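Diguanylate cyclase (Vibrio cholerae serotype O1, PDB 6EIB) converts two molecules of GTP into cyclic di-GMP and two diphosphates through its magnesium-dependent GGDEF domain, and is involved in biofilm formation. Local coordinates at residues H50-E55 against P109-N114; A15-A20 against I83-N88; S32-D37 against H96-I101; G79-I84 against D135-S140. All coordinates share one frame; numbering follows the deposited sequence.

Interaction 1: H50-E55 against P109-N114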
loop_
_atom_site.group_PDB
_atom_site.type_symbol
_atom_site.label_atom_id
_atom_site.label_comp_id
_atom_site.label_asym_id
_atom_site.label_seq_id
_atom_site.Cartn_x
_atom_site.Cartn_y
_atom_site.Cartn_z
ATOM N N HIS A 50 -6.021 -8.094 19.702
ATOM C CA HIS A 50 -5.362 -8.618 18.515
ATOM C C HIS A 50 -6.320 -9.160 17.450
ATOM O O HIS A 50 -6.065 -9.028 16.249
ATOM C CB HIS A 50 -4.397 -9.730 18.951
ATOM C CG HIS A 50 -3.599 -10.327 17.835
ATOM N ND1 HIS A 50 -2.402 -9.791 17.401
ATOM C CD2 HIS A 50 -3.836 -11.406 17.050
ATOM C CE1 HIS A 50 -1.931 -10.522 16.406
ATOM N NE2 HIS A 50 -2.782 -11.508 16.174
ATOM N N ASP A 51 -7.432 -9.751 17.874
ATOM C CA ASP A 51 -8.363 -10.309 16.895
ATOM C C ASP A 51 -9.048 -9.201 16.114
ATOM O O ASP A 51 -9.263 -9.332 14.906
ATOM C CB ASP A 51 -9.403 -11.200 17.580
ATOM C CG ASP A 51 -8.849 -12.553 17.951
ATOM O OD1 ASP A 51 -7.672 -12.815 17.617
ATOM O OD2 ASP A 51 -9.579 -13.346 18.586
ATOM N N LYS A 52 -9.333 -8.088 16.787
ATOM C CA LYS A 52 -9.969 -6.955 16.125
ATOM C C LYS A 52 -8.985 -6.187 15.255
ATOM O O LYS A 52 -9.338 -5.724 14.163
ATOM C CB LYS A 52 -10.618 -6.053 17.162
ATOM C CG LYS A 52 -12.015 -6.542 17.440
ATOM C CD LYS A 52 -12.728 -5.720 18.465
ATOM C CE LYS A 52 -14.042 -6.395 18.836
ATOM N NZ LYS A 52 -14.868 -5.496 19.664
ATOM N N GLY A 53 -7.745 -6.070 15.730
ATOM C CA GLY A 53 -6.684 -5.505 14.914
ATOM C C GLY A 53 -6.590 -6.283 13.620
ATOM O O GLY A 53 -6.477 -5.707 12.538
ATOM N N ASP A 54 -6.657 -7.605 13.731
ATOM C CA ASP A 54 -6.639 -8.482 12.564
ATOM C C ASP A 54 -7.819 -8.276 11.616
ATOM O O ASP A 54 -7.670 -8.447 10.407
ATOM C CB ASP A 54 -6.577 -9.936 13.034
ATOM C CG ASP A 54 -5.175 -10.350 13.446
ATOM O OD1 ASP A 54 -4.281 -9.477 13.440
ATOM O OD2 ASP A 54 -4.982 -11.533 13.814
ATOM N N GLU A 55 -8.987 -7.923 12.154
ATOM C CA GLU A 55 -10.149 -7.649 11.302
ATOM C C GLU A 55 -9.915 -6.440 10.433
ATOM O O GLU A 55 -10.375 -6.390 9.282
ATOM C CB GLU A 55 -11.413 -7.428 12.139
ATOM C CG GLU A 55 -11.980 -8.683 12.765
ATOM C CD GLU A 55 -13.207 -8.405 13.638
ATOM O OE1 GLU A 55 -13.573 -7.214 13.825
ATOM O OE2 GLU A 55 -13.797 -9.387 14.134
ATOM N N PRO A 109 -16.810 2.460 9.130
ATOM C CA PRO A 109 -16.930 2.405 10.591
ATOM C C PRO A 109 -16.539 1.021 11.105
ATOM O O PRO A 109 -16.905 0.017 10.454
ATOM C CB PRO A 109 -18.422 2.655 10.832
ATOM C CG PRO A 109 -19.076 2.100 9.591
ATOM C CD PRO A 109 -18.127 2.367 8.459
ATOM N N PHE A 110 -15.785 0.961 12.205
ATOM C CA PHE A 110 -15.286 -0.310 12.706
ATOM C C PHE A 110 -15.871 -0.637 14.059
ATOM O O PHE A 110 -15.870 0.225 14.930
ATOM C CB PHE A 110 -13.753 -0.283 12.847
ATOM C CG PHE A 110 -13.002 -0.426 11.549
ATOM C CD1 PHE A 110 -12.777 -1.681 11.009
ATOM C CD2 PHE A 110 -12.517 0.689 10.876
ATOM C CE1 PHE A 110 -12.102 -1.833 9.835
ATOM C CE2 PHE A 110 -11.842 0.534 9.676
ATOM C CZ PHE A 110 -11.626 -0.727 9.165
ATOM N N PHE A 111 -16.300 -1.883 14.266
ATOM C CA PHE A 111 -16.649 -2.358 15.599
ATOM C C PHE A 111 -17.927 -1.703 16.145
ATOM O O PHE A 111 -18.417 -0.723 15.584
ATOM C CB PHE A 111 -15.508 -2.114 16.596
ATOM C CG PHE A 111 -14.130 -2.411 16.047
ATOM C CD1 PHE A 111 -13.894 -3.536 15.264
ATOM C CD2 PHE A 111 -13.069 -1.545 16.315
ATOM C CE1 PHE A 111 -12.604 -3.805 14.759
ATOM C CE2 PHE A 111 -11.791 -1.806 15.814
ATOM C CZ PHE A 111 -11.574 -2.934 15.032
ATOM N N GLU A 112 -18.482 -2.307 17.183
ATOM C CA GLU A 112 -19.680 -1.785 17.837
ATOM C C GLU A 112 -19.675 -0.269 18.037
ATOM O O GLU A 112 -20.742 0.360 18.015
ATOM C CB GLU A 112 -19.899 -2.492 19.181
ATOM C CG GLU A 112 -21.273 -2.207 19.820
ATOM C CD GLU A 112 -21.301 -0.903 20.611
ATOM O OE1 GLU A 112 -22.407 -0.367 20.832
ATOM O OE2 GLU A 112 -20.211 -0.410 21.008
ATOM N N GLN A 113 -18.513 0.337 18.264
ATOM C CA GLN A 113 -18.561 1.774 18.497
ATOM C C GLN A 113 -18.255 2.632 17.283
ATOM O O GLN A 113 -18.021 3.833 17.436
ATOM C CB GLN A 113 -17.656 2.167 19.668
ATOM C CG GLN A 113 -16.173 1.960 19.480
ATOM C CD GLN A 113 -15.462 2.205 20.799
ATOM O OE1 GLN A 113 -15.323 1.283 21.605
ATOM N NE2 GLN A 113 -15.046 3.452 21.045
ATOM N N ASN A 114 -18.300 2.043 16.082
ATOM C CA ASN A 114 -18.103 2.814 14.859
ATOM C C ASN A 114 -16.818 3.628 14.923
ATOM O O ASN A 114 -16.795 4.814 14.620
ATOM C CB ASN A 114 -19.277 3.738 14.598
ATOM C CG ASN A 114 -20.558 2.979 14.389
ATOM O OD1 ASN A 114 -20.576 1.959 13.696
ATOM N ND2 ASN A 114 -21.641 3.455 15.010
#

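Interaction 2: A15-A20 against I83-N88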
loop_
_atom_site.group_PDB
_atom_site.type_symbol
_atom_site.label_atom_id
_atom_site.label_comp_id
_atom_site.label_asym_id
_atom_site.label_seq_id
_atom_site.Cartn_x
_atom_site.Cartn_y
_atom_site.Cartn_z
ATOM N N ALA A 15 9.064 -11.619 -4.417
ATOM C CA ALA A 15 9.400 -12.377 -5.637
ATOM C C ALA A 15 8.562 -11.913 -6.826
ATOM O O ALA A 15 9.091 -11.766 -7.917
ATOM C CB ALA A 15 9.219 -13.885 -5.421
ATOM N N ASP A 16 7.256 -11.705 -6.637
ATOM C CA ASP A 16 6.429 -11.209 -7.738
ATOM C C ASP A 16 6.896 -9.809 -8.156
ATOM O O ASP A 16 6.965 -9.481 -9.348
ATOM C CB ASP A 16 4.940 -11.190 -7.345
ATOM C CG ASP A 16 4.317 -12.587 -7.334
ATOM O OD1 ASP A 16 4.860 -13.473 -8.018
ATOM O OD2 ASP A 16 3.296 -12.796 -6.648
ATOM N N PHE A 17 7.241 -8.992 -7.174
ATOM C CA PHE A 17 7.710 -7.635 -7.436
ATOM C C PHE A 17 9.016 -7.663 -8.260
ATOM O O PHE A 17 9.170 -6.905 -9.225
ATOM C CB PHE A 17 7.924 -6.909 -6.096
ATOM C CG PHE A 17 8.068 -5.424 -6.211
ATOM C CD1 PHE A 17 7.958 -4.786 -7.434
ATOM C CD2 PHE A 17 8.312 -4.660 -5.064
ATOM C CE1 PHE A 17 8.103 -3.400 -7.529
ATOM C CE2 PHE A 17 8.451 -3.279 -5.128
ATOM C CZ PHE A 17 8.364 -2.642 -6.345
ATOM N N ARG A 18 9.964 -8.511 -7.872
ATOM C CA ARG A 18 11.207 -8.651 -8.650
ATOM C C ARG A 18 10.959 -9.154 -10.088
ATOM O O ARG A 18 11.646 -8.736 -11.020
ATOM C CB ARG A 18 12.200 -9.589 -7.961
ATOM C CG ARG A 18 12.847 -8.949 -6.715
ATOM C CD ARG A 18 14.064 -9.718 -6.146
ATOM N NE ARG A 18 14.603 -8.894 -5.054
ATOM C CZ ARG A 18 15.401 -7.849 -5.238
ATOM N NH1 ARG A 18 15.798 -7.526 -6.467
ATOM N NH2 ARG A 18 15.801 -7.122 -4.188
ATOM N N ALA A 19 10.035 -10.084 -10.262
ATOM C CA ALA A 19 9.781 -10.578 -11.629
ATOM C C ALA A 19 9.113 -9.466 -12.444
ATOM O O ALA A 19 9.398 -9.285 -13.637
ATOM C CB ALA A 19 8.947 -11.822 -11.592
ATOM N N ALA A 20 8.220 -8.727 -11.789
ATOM C CA ALA A 20 7.532 -7.583 -12.408
ATOM C C ALA A 20 8.482 -6.468 -12.834
ATOM O O ALA A 20 8.313 -5.877 -13.897
ATOM C CB ALA A 20 6.476 -7.010 -11.436
ATOM N N ILE A 83 2.297 -3.159 0.874
ATOM C CA ILE A 83 2.767 -2.679 -0.386
ATOM C C ILE A 83 1.835 -3.225 -1.470
ATOM O O ILE A 83 1.418 -4.381 -1.404
ATOM C CB ILE A 83 4.223 -3.120 -0.574
ATOM C CG1 ILE A 83 4.839 -2.612 -1.871
ATOM C CG2 ILE A 83 4.280 -4.613 -0.606
ATOM C CD1 ILE A 83 6.396 -2.886 -1.868
ATOM N N ILE A 84 1.500 -2.376 -2.433
ATOM C CA ILE A 84 0.750 -2.803 -3.605
ATOM C C ILE A 84 1.578 -2.512 -4.838
ATOM O O ILE A 84 2.042 -1.387 -5.043
ATOM C CB ILE A 84 -0.598 -2.100 -3.694
ATOM C CG1 ILE A 84 -1.390 -2.356 -2.418
ATOM C CG2 ILE A 84 -1.423 -2.599 -4.919
ATOM C CD1 ILE A 84 -2.596 -1.465 -2.299
ATOM N N VAL A 85 1.731 -3.534 -5.671
ATOM C CA VAL A 85 2.489 -3.388 -6.896
ATOM C C VAL A 85 1.576 -3.493 -8.071
ATOM O O VAL A 85 0.837 -4.478 -8.176
ATOM C CB VAL A 85 3.599 -4.463 -6.994
ATOM C CG1 VAL A 85 4.303 -4.411 -8.386
ATOM C CG2 VAL A 85 4.598 -4.282 -5.830
ATOM N N LEU A 86 1.600 -2.486 -8.947
ATOM C CA LEU A 86 0.649 -2.453 -10.078
ATOM C C LEU A 86 1.366 -2.536 -11.426
ATOM O O LEU A 86 2.034 -1.591 -11.833
ATOM C CB LEU A 86 -0.215 -1.192 -10.043
ATOM C CG LEU A 86 -1.140 -0.797 -8.882
ATOM C CD1 LEU A 86 -1.614 0.631 -9.069
ATOM C CD2 LEU A 86 -2.380 -1.653 -8.868
ATOM N N GLU A 87 1.275 -3.673 -12.102
ATOM C CA GLU A 87 1.902 -3.789 -13.435
ATOM C C GLU A 87 1.215 -2.948 -14.503
ATOM O O GLU A 87 0.001 -2.727 -14.462
ATOM C CB GLU A 87 1.963 -5.245 -13.883
ATOM C CG GLU A 87 2.901 -6.102 -13.056
ATOM C CD GLU A 87 3.186 -7.444 -13.745
ATOM O OE1 GLU A 87 2.549 -8.443 -13.351
ATOM O OE2 GLU A 87 4.026 -7.505 -14.678
ATOM N N ASN A 88 2.007 -2.488 -15.463
ATOM C CA ASN A 88 1.491 -1.707 -16.579
ATOM C C ASN A 88 0.561 -0.587 -16.093
ATOM O O ASN A 88 -0.542 -0.390 -16.629
ATOM C CB ASN A 88 0.770 -2.615 -17.600
ATOM C CG ASN A 88 0.734 -1.996 -18.964
ATOM O OD1 ASN A 88 1.616 -1.203 -19.301
ATOM N ND2 ASN A 88 -0.255 -2.375 -19.785
#

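Interaction 3: S32-D37 against H96-I101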
loop_
_atom_site.group_PDB
_atom_site.type_symbol
_atom_site.label_atom_id
_atom_site.label_comp_id
_atom_site.label_asym_id
_atom_site.label_seq_id
_atom_site.Cartn_x
_atom_site.Cartn_y
_atom_site.Cartn_z
ATOM N N SER A 32 4.033 0.554 -10.994
ATOM C CA SER A 32 3.827 1.436 -9.828
ATOM C C SER A 32 3.825 0.700 -8.501
ATOM O O SER A 32 3.562 -0.502 -8.421
ATOM C CB SER A 32 2.509 2.215 -9.975
ATOM O OG SER A 32 2.584 3.192 -11.005
ATOM N N CYS A 33 4.126 1.448 -7.432
ATOM C CA CYS A 33 4.298 0.840 -6.148
ATOM C C CYS A 33 3.638 1.732 -5.107
ATOM O O CYS A 33 3.919 2.920 -5.077
ATOM C CB CYS A 33 5.798 0.683 -5.866
ATOM S SG CYS A 33 6.170 -0.066 -4.299
ATOM N N ILE A 34 2.748 1.171 -4.293
ATOM C CA ILE A 34 2.110 1.950 -3.201
ATOM C C ILE A 34 2.482 1.364 -1.874
ATOM O O ILE A 34 2.285 0.169 -1.654
ATOM C CB ILE A 34 0.563 1.931 -3.270
ATOM C CG1 ILE A 34 0.060 2.414 -4.634
ATOM C CG2 ILE A 34 -0.016 2.824 -2.128
ATOM C CD1 ILE A 34 -1.461 2.013 -4.927
ATOM N N SER A 35 2.986 2.204 -0.980
ATOM C CA SER A 35 3.282 1.806 0.381
ATOM C C SER A 35 2.246 2.384 1.306
ATOM O O SER A 35 1.961 3.570 1.226
ATOM C CB SER A 35 4.667 2.314 0.827
ATOM O OG SER A 35 5.680 1.730 0.035
ATOM N N ILE A 36 1.656 1.552 2.147
ATOM C CA ILE A 36 0.557 1.979 3.008
ATOM C C ILE A 36 0.886 1.641 4.420
ATOM O O ILE A 36 1.423 0.580 4.673
ATOM C CB ILE A 36 -0.775 1.305 2.598
ATOM C CG1 ILE A 36 -1.271 1.915 1.293
ATOM C CG2 ILE A 36 -1.851 1.496 3.694
ATOM C CD1 ILE A 36 -2.466 1.176 0.682
ATOM N N ASP A 37 0.631 2.568 5.347
ATOM C CA ASP A 37 0.795 2.260 6.753
ATOM C C ASP A 37 -0.469 2.720 7.474
ATOM O O ASP A 37 -0.925 3.842 7.307
ATOM C CB ASP A 37 2.046 2.925 7.329
ATOM C CG ASP A 37 2.438 2.348 8.691
ATOM O OD1 ASP A 37 2.864 1.167 8.746
ATOM O OD2 ASP A 37 2.404 3.085 9.692
ATOM N N HIS A 96 -4.102 7.887 -7.706
ATOM C CA HIS A 96 -5.541 7.977 -7.597
ATOM C C HIS A 96 -6.121 6.763 -6.875
ATOM O O HIS A 96 -6.969 6.909 -6.000
ATOM C CB HIS A 96 -6.168 8.102 -8.975
ATOM C CG HIS A 96 -5.892 9.409 -9.644
ATOM N ND1 HIS A 96 -5.764 10.588 -8.940
ATOM C CD2 HIS A 96 -5.771 9.735 -10.955
ATOM C CE1 HIS A 96 -5.550 11.582 -9.788
ATOM N NE2 HIS A 96 -5.555 11.093 -11.017
ATOM N N LEU A 97 -5.634 5.572 -7.197
ATOM C CA LEU A 97 -6.070 4.378 -6.494
ATOM C C LEU A 97 -5.727 4.464 -5.016
ATOM O O LEU A 97 -6.534 4.109 -4.138
ATOM C CB LEU A 97 -5.430 3.141 -7.096
ATOM C CG LEU A 97 -5.876 2.883 -8.533
ATOM C CD1 LEU A 97 -5.050 1.741 -9.108
ATOM C CD2 LEU A 97 -7.405 2.616 -8.623
ATOM N N ALA A 98 -4.533 4.963 -4.739
ATOM C CA ALA A 98 -4.123 5.052 -3.347
ATOM C C ALA A 98 -5.055 5.966 -2.574
ATOM O O ALA A 98 -5.432 5.639 -1.442
ATOM C CB ALA A 98 -2.696 5.525 -3.252
ATOM N N GLU A 99 -5.435 7.095 -3.178
ATOM C CA GLU A 99 -6.328 8.042 -2.522
ATOM C C GLU A 99 -7.706 7.449 -2.240
ATOM O O GLU A 99 -8.315 7.751 -1.193
ATOM C CB GLU A 99 -6.499 9.317 -3.360
ATOM C CG GLU A 99 -5.356 10.327 -3.300
ATOM C CD GLU A 99 -5.231 11.045 -1.941
ATOM O OE1 GLU A 99 -6.021 10.794 -1.006
ATOM O OE2 GLU A 99 -4.352 11.911 -1.817
ATOM N N GLN A 100 -8.215 6.661 -3.192
ATOM C CA GLN A 100 -9.504 5.987 -3.025
ATOM C C GLN A 100 -9.431 4.984 -1.867
ATOM O O GLN A 100 -10.368 4.865 -1.080
ATOM C CB GLN A 100 -9.918 5.279 -4.319
ATOM C CG GLN A 100 -10.298 6.219 -5.454
ATOM C CD GLN A 100 -10.792 5.474 -6.675
ATOM O OE1 GLN A 100 -10.330 4.373 -6.967
ATOM N NE2 GLN A 100 -11.746 6.065 -7.392
ATOM N N ILE A 101 -8.337 4.229 -1.789
ATOM C CA ILE A 101 -8.169 3.312 -0.677
ATOM C C ILE A 101 -8.132 4.090 0.661
ATOM O O ILE A 101 -8.773 3.670 1.628
ATOM C CB ILE A 101 -6.869 2.482 -0.832
ATOM C CG1 ILE A 101 -6.978 1.542 -2.029
ATOM C CG2 ILE A 101 -6.516 1.671 0.460
ATOM C CD1 ILE A 101 -5.627 1.121 -2.545
#

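Interaction 4: G79-I84 against D135-S140. With SO4 (sulfate ion), chain G.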
loop_
_atom_site.group_PDB
_atom_site.type_symbol
_atom_site.label_atom_id
_atom_site.label_comp_id
_atom_site.label_asym_id
_atom_site.label_seq_id
_atom_site.Cartn_x
_atom_site.Cartn_y
_atom_site.Cartn_z
ATOM N N GLY A 79 4.226 -5.009 10.394
ATOM C CA GLY A 79 3.086 -5.165 11.271
ATOM C C GLY A 79 1.838 -4.492 10.729
ATOM O O GLY A 79 0.773 -5.116 10.716
ATOM N N GLU A 80 1.957 -3.239 10.289
ATOM C CA GLU A 80 0.792 -2.535 9.749
ATOM C C GLU A 80 1.119 -1.822 8.428
ATOM O O GLU A 80 0.475 -0.837 8.074
ATOM C CB GLU A 80 0.247 -1.546 10.786
ATOM C CG GLU A 80 1.054 -0.272 10.925
ATOM C CD GLU A 80 1.884 -0.238 12.173
ATOM O OE1 GLU A 80 1.862 -1.219 12.958
ATOM O OE2 GLU A 80 2.545 0.799 12.377
ATOM N N GLU A 81 2.135 -2.321 7.713
ATOM C CA GLU A 81 2.557 -1.701 6.467
ATOM C C GLU A 81 2.300 -2.674 5.327
ATOM O O GLU A 81 2.598 -3.857 5.429
ATOM C CB GLU A 81 4.040 -1.291 6.475
ATOM C CG GLU A 81 4.453 -0.468 5.209
ATOM C CD GLU A 81 5.980 -0.215 5.121
ATOM O OE1 GLU A 81 6.589 -0.100 6.210
ATOM O OE2 GLU A 81 6.560 -0.191 3.981
ATOM N N PHE A 82 1.731 -2.154 4.260
ATOM C CA PHE A 82 1.450 -2.936 3.062
ATOM C C PHE A 82 2.124 -2.329 1.889
ATOM O O PHE A 82 2.455 -1.132 1.876
ATOM C CB PHE A 82 -0.066 -3.008 2.769
ATOM C CG PHE A 82 -0.827 -3.835 3.748
ATOM C CD1 PHE A 82 -1.240 -3.296 4.978
ATOM C CD2 PHE A 82 -1.119 -5.159 3.457
ATOM C CE1 PHE A 82 -1.944 -4.079 5.889
ATOM C CE2 PHE A 82 -1.813 -5.943 4.352
ATOM C CZ PHE A 82 -2.238 -5.405 5.572
ATOM N N ILE A 83 2.297 -3.159 0.874
ATOM C CA ILE A 83 2.767 -2.679 -0.386
ATOM C C ILE A 83 1.835 -3.225 -1.470
ATOM O O ILE A 83 1.418 -4.381 -1.404
ATOM C CB ILE A 83 4.223 -3.120 -0.574
ATOM C CG1 ILE A 83 4.839 -2.612 -1.871
ATOM C CG2 ILE A 83 4.280 -4.613 -0.606
ATOM C CD1 ILE A 83 6.396 -2.886 -1.868
ATOM N N ILE A 84 1.500 -2.376 -2.433
ATOM C CA ILE A 84 0.750 -2.803 -3.605
ATOM C C ILE A 84 1.578 -2.512 -4.838
ATOM O O ILE A 84 2.042 -1.387 -5.043
ATOM C CB ILE A 84 -0.598 -2.100 -3.694
ATOM C CG1 ILE A 84 -1.390 -2.356 -2.418
ATOM C CG2 ILE A 84 -1.423 -2.599 -4.919
ATOM C CD1 ILE A 84 -2.596 -1.465 -2.299
ATOM N N ASP A 135 15.134 0.232 -5.288
ATOM C CA ASP A 135 15.139 1.635 -5.759
ATOM C C ASP A 135 13.725 2.219 -5.769
ATOM O O ASP A 135 13.544 3.433 -5.581
ATOM C CB ASP A 135 15.711 1.772 -7.166
ATOM C CG ASP A 135 17.234 1.552 -7.215
ATOM O OD1 ASP A 135 17.925 2.101 -6.325
ATOM O OD2 ASP A 135 17.693 0.831 -8.139
ATOM N N ILE A 136 12.744 1.383 -6.099
ATOM C CA ILE A 136 11.338 1.832 -6.147
ATOM C C ILE A 136 10.771 1.952 -4.725
ATOM O O ILE A 136 10.185 2.976 -4.372
ATOM C CB ILE A 136 10.460 0.874 -6.974
ATOM C CG1 ILE A 136 11.005 0.764 -8.402
ATOM C CG2 ILE A 136 8.988 1.380 -7.057
ATOM C CD1 ILE A 136 10.159 -0.183 -9.353
ATOM N N TYR A 137 10.953 0.898 -3.931
ATOM C CA TYR A 137 10.471 0.881 -2.552
ATOM C C TYR A 137 11.010 2.064 -1.748
ATOM O O TYR A 137 10.280 2.671 -0.944
ATOM C CB TYR A 137 10.887 -0.430 -1.835
ATOM C CG TYR A 137 10.449 -0.387 -0.373
ATOM C CD1 TYR A 137 9.112 -0.573 -0.036
ATOM C CD2 TYR A 137 11.335 -0.038 0.644
ATOM C CE1 TYR A 137 8.665 -0.482 1.294
ATOM C CE2 TYR A 137 10.891 0.073 1.986
ATOM C CZ TYR A 137 9.553 -0.165 2.295
ATOM O OH TYR A 137 9.059 -0.075 3.608
ATOM N N ARG A 138 12.278 2.401 -1.958
ATOM C CA ARG A 138 12.882 3.551 -1.284
ATOM C C ARG A 138 12.073 4.829 -1.541
ATOM O O ARG A 138 11.855 5.656 -0.630
ATOM C CB ARG A 138 14.335 3.732 -1.735
ATOM C CG ARG A 138 14.921 5.000 -1.280
ATOM C CD ARG A 138 16.309 5.170 -1.805
ATOM N NE ARG A 138 16.843 6.429 -1.313
ATOM C CZ ARG A 138 16.699 7.573 -1.969
ATOM N NH1 ARG A 138 16.068 7.580 -3.147
ATOM N NH2 ARG A 138 17.205 8.687 -1.461
ATOM N N ARG A 139 11.606 4.996 -2.779
ATOM C CA ARG A 139 10.851 6.204 -3.129
ATOM C C ARG A 139 9.417 6.154 -2.585
ATOM O O ARG A 139 8.918 7.159 -2.090
ATOM C CB ARG A 139 10.850 6.423 -4.649
ATOM C CG ARG A 139 12.217 6.833 -5.235
ATOM C CD ARG A 139 12.080 7.230 -6.659
ATOM N NE ARG A 139 11.564 6.114 -7.441
ATOM C CZ ARG A 139 12.333 5.309 -8.182
ATOM N NH1 ARG A 139 13.643 5.528 -8.256
ATOM N NH2 ARG A 139 11.789 4.309 -8.875
ATOM N N SER A 140 8.743 5.006 -2.660
ATOM C CA SER A 140 7.385 4.970 -2.112
ATOM C C SER A 140 7.452 5.055 -0.595
ATOM O O SER A 140 6.599 5.673 0.021
ATOM C CB SER A 140 6.592 3.733 -2.564
ATOM O OG SER A 140 7.119 2.505 -2.094
HETATM S S SO4 G . 16.650 11.712 -2.637
HETATM O O1 SO4 G . 15.558 10.846 -2.218
HETATM O O2 SO4 G . 16.193 13.096 -2.589
HETATM O O3 SO4 G . 17.775 11.564 -1.715
HETATM O O4 SO4 G . 17.040 11.351 -3.996
#

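Interaction 1: H50-E55 against P109-N114
The K52 side chain lies over one face of the F111 ring. Its CD stands 4.2 Å from the ring centroid, 17° off the ring normal, which makes a CH-pi contact. CD sits toward the rim rather than over the middle of the ring. Closer to the helix, K52 CB reaches F111 CE1 at 3.8 Å. The lysine chain is extended beyond CG, so its methylene groups run along the ring before the ammonium group passes beyond it. The far end of the ring meets the backbone as well: F111 CZ is 3.7 Å from K52 O. E55 comes to the ring edge, where OE1 lies near the ring plane, 3.7 Å from F111 CE1. Its carboxylate plane is turned 40° from that of the ring. No hydrogen bond links the two segments. The contact lies at the surface and joins the start of helix 50-67 to the loop between helix 91-107 and strand 119-125 of the GGDEF domain. In this loop F111 begins a type I beta turn, closed by a backbone hydrogen bond of 2.8 Å from N114 N to F111 O. The opposite face of the F111 ring is covered by CB of its own neighbour, F110. F48, from helix 41-48, brings a second ring against F111, with the planes at about 40°.

Interaction 2: A15-A20 against I83-N88
F17 is the first residue of 15-20 to meet strand 81-87, and it carries most of the contact. Its CG is anti to the backbone N (chi1 -165°), which swings the ring from the helix toward the strand. V85 CG2 sits over the centre of one ring face, 3.6 Å from the centroid and 10° off the normal. This is a CH-pi contact. The other methyl, V85 CG1, lies 3.8 Å from F17 CD1. I83 comes to the same ring at an oblique angle, with its CD1 3.9 Å from F17 CE2. One turn further on, A20 points its methyl at the strand. A20 CB is 4.0 Å from E87 CG, so it packs on the aliphatic part of the glutamate. The carboxylate of E87 goes on to a salt bridge with R23 of the same helix as A20. The short helix and strand axes run 30° apart and approach to 9.7 Å. Helix 10-27 thus packs on one face of the central sheet of the GGDEF domain. I133 and I136 of helix 133-148 also touch the F17 ring, so two helices meet there on the same sheet face. No hydrogen bond crosses between the segments. The contact therefore rests on apolar packing and the CH-pi contact, with the charge of E87 paired with R23 at its border.

Interaction 3: S32-D37 against H96-I101
This is apolar helix-on-sheet packing in the core of the GGDEF domain, between strand 31-38, the middle strand of the five-stranded sheet, and helix 91-107. I34 and I36 alternate with S35 along the strand, so both isoleucines point to the helix. I34 meets A98 with two branches. Its CG2 lies 4.0 Å from A98 CB, and its CD1 lies 4.1 Å from the same methyl. The alanine methyl therefore rests against both arms of the isoleucine, and the short side chain lets the backbones come near: the CA atoms of I34 and A98 are 7.0 Å apart. I36 reaches one helical turn further along. Its CD1 touches I101 CG2 at 4.1 Å, and the two side chains meet at a slant. I36 places CG1 anti to the carbonyl carbon (chi1 -73°), and the chain then extends (chi2 171°) to bring the terminal methyl to the helix. All four residues are buried, and no hydrogen bond joins the segments. D37, next after I36, is a magnesium ligand by similarity, so the packed strand runs into the probable metal site. Around the contact, F64 of helix 50-67 touches both I36 and I101, while V123 of strand 119-125 touches A98. On the other face of the sheet, C33 and S35 turn to helix 133-148.

Interaction 4: G79-I84 against D135-S140
Both key side chains leave the backbone with CG anti to N, at chi1 -173° for E81 and 176° for Y137, and they reach each other from opposite directions. The glutamate is extended beyond CG, so its carboxylate arrives at the phenol end of the ring. Y137 OH donates a short hydrogen bond of 2.5 Å to E81 OE2, on the syn lone pair. OE2 lies at the ring edge, in its plane, and the carboxylate and ring planes are only 7° apart. Further along the strand, I83 CD1 packs obliquely against the ring, 4.0 Å from Y137 CD1. E81 belongs to the GGEEF sequence, this protein's form of the GGDEF motif. Its neighbour E80 is the predicted proton acceptor and, by similarity, a magnesium ligand. R138 NH2 hydrogen-bonds O1 of a sulfate, probably from the crystallisation liquor, at 2.8 Å; Y158 and Q142 also hold this ion. The phenol bond would hold the E81 carboxylate close to the ring plane, tying the end of the motif, where strand 81-87 begins, to helix 133-148.

From the N terminus, helix 10-27 is joined by interaction 2 to strand 81-87, closing a loop of 62 residues. Strand 31-38 begins inside that loop and reaches past it to helix 91-107 in interaction 3, a loop of 58, so the two cross. Interaction 1 crosses both, closing 53 residues from helix 50-67 to the loop after helix 91-107. Interaction 4 starts where interaction 2 ends, on the shared strand 81-87, and crosses interactions 1 and 3 to reach helix 133-148, closing 50. Strands 81-87 and 31-38 are sheet neighbours, probably hydrogen-bonded, I84 O to I34 N at 2.8 Å. Interactions 2, 3 and 4 bind helices to both sheet faces, while interaction 1 lies apart at the surface.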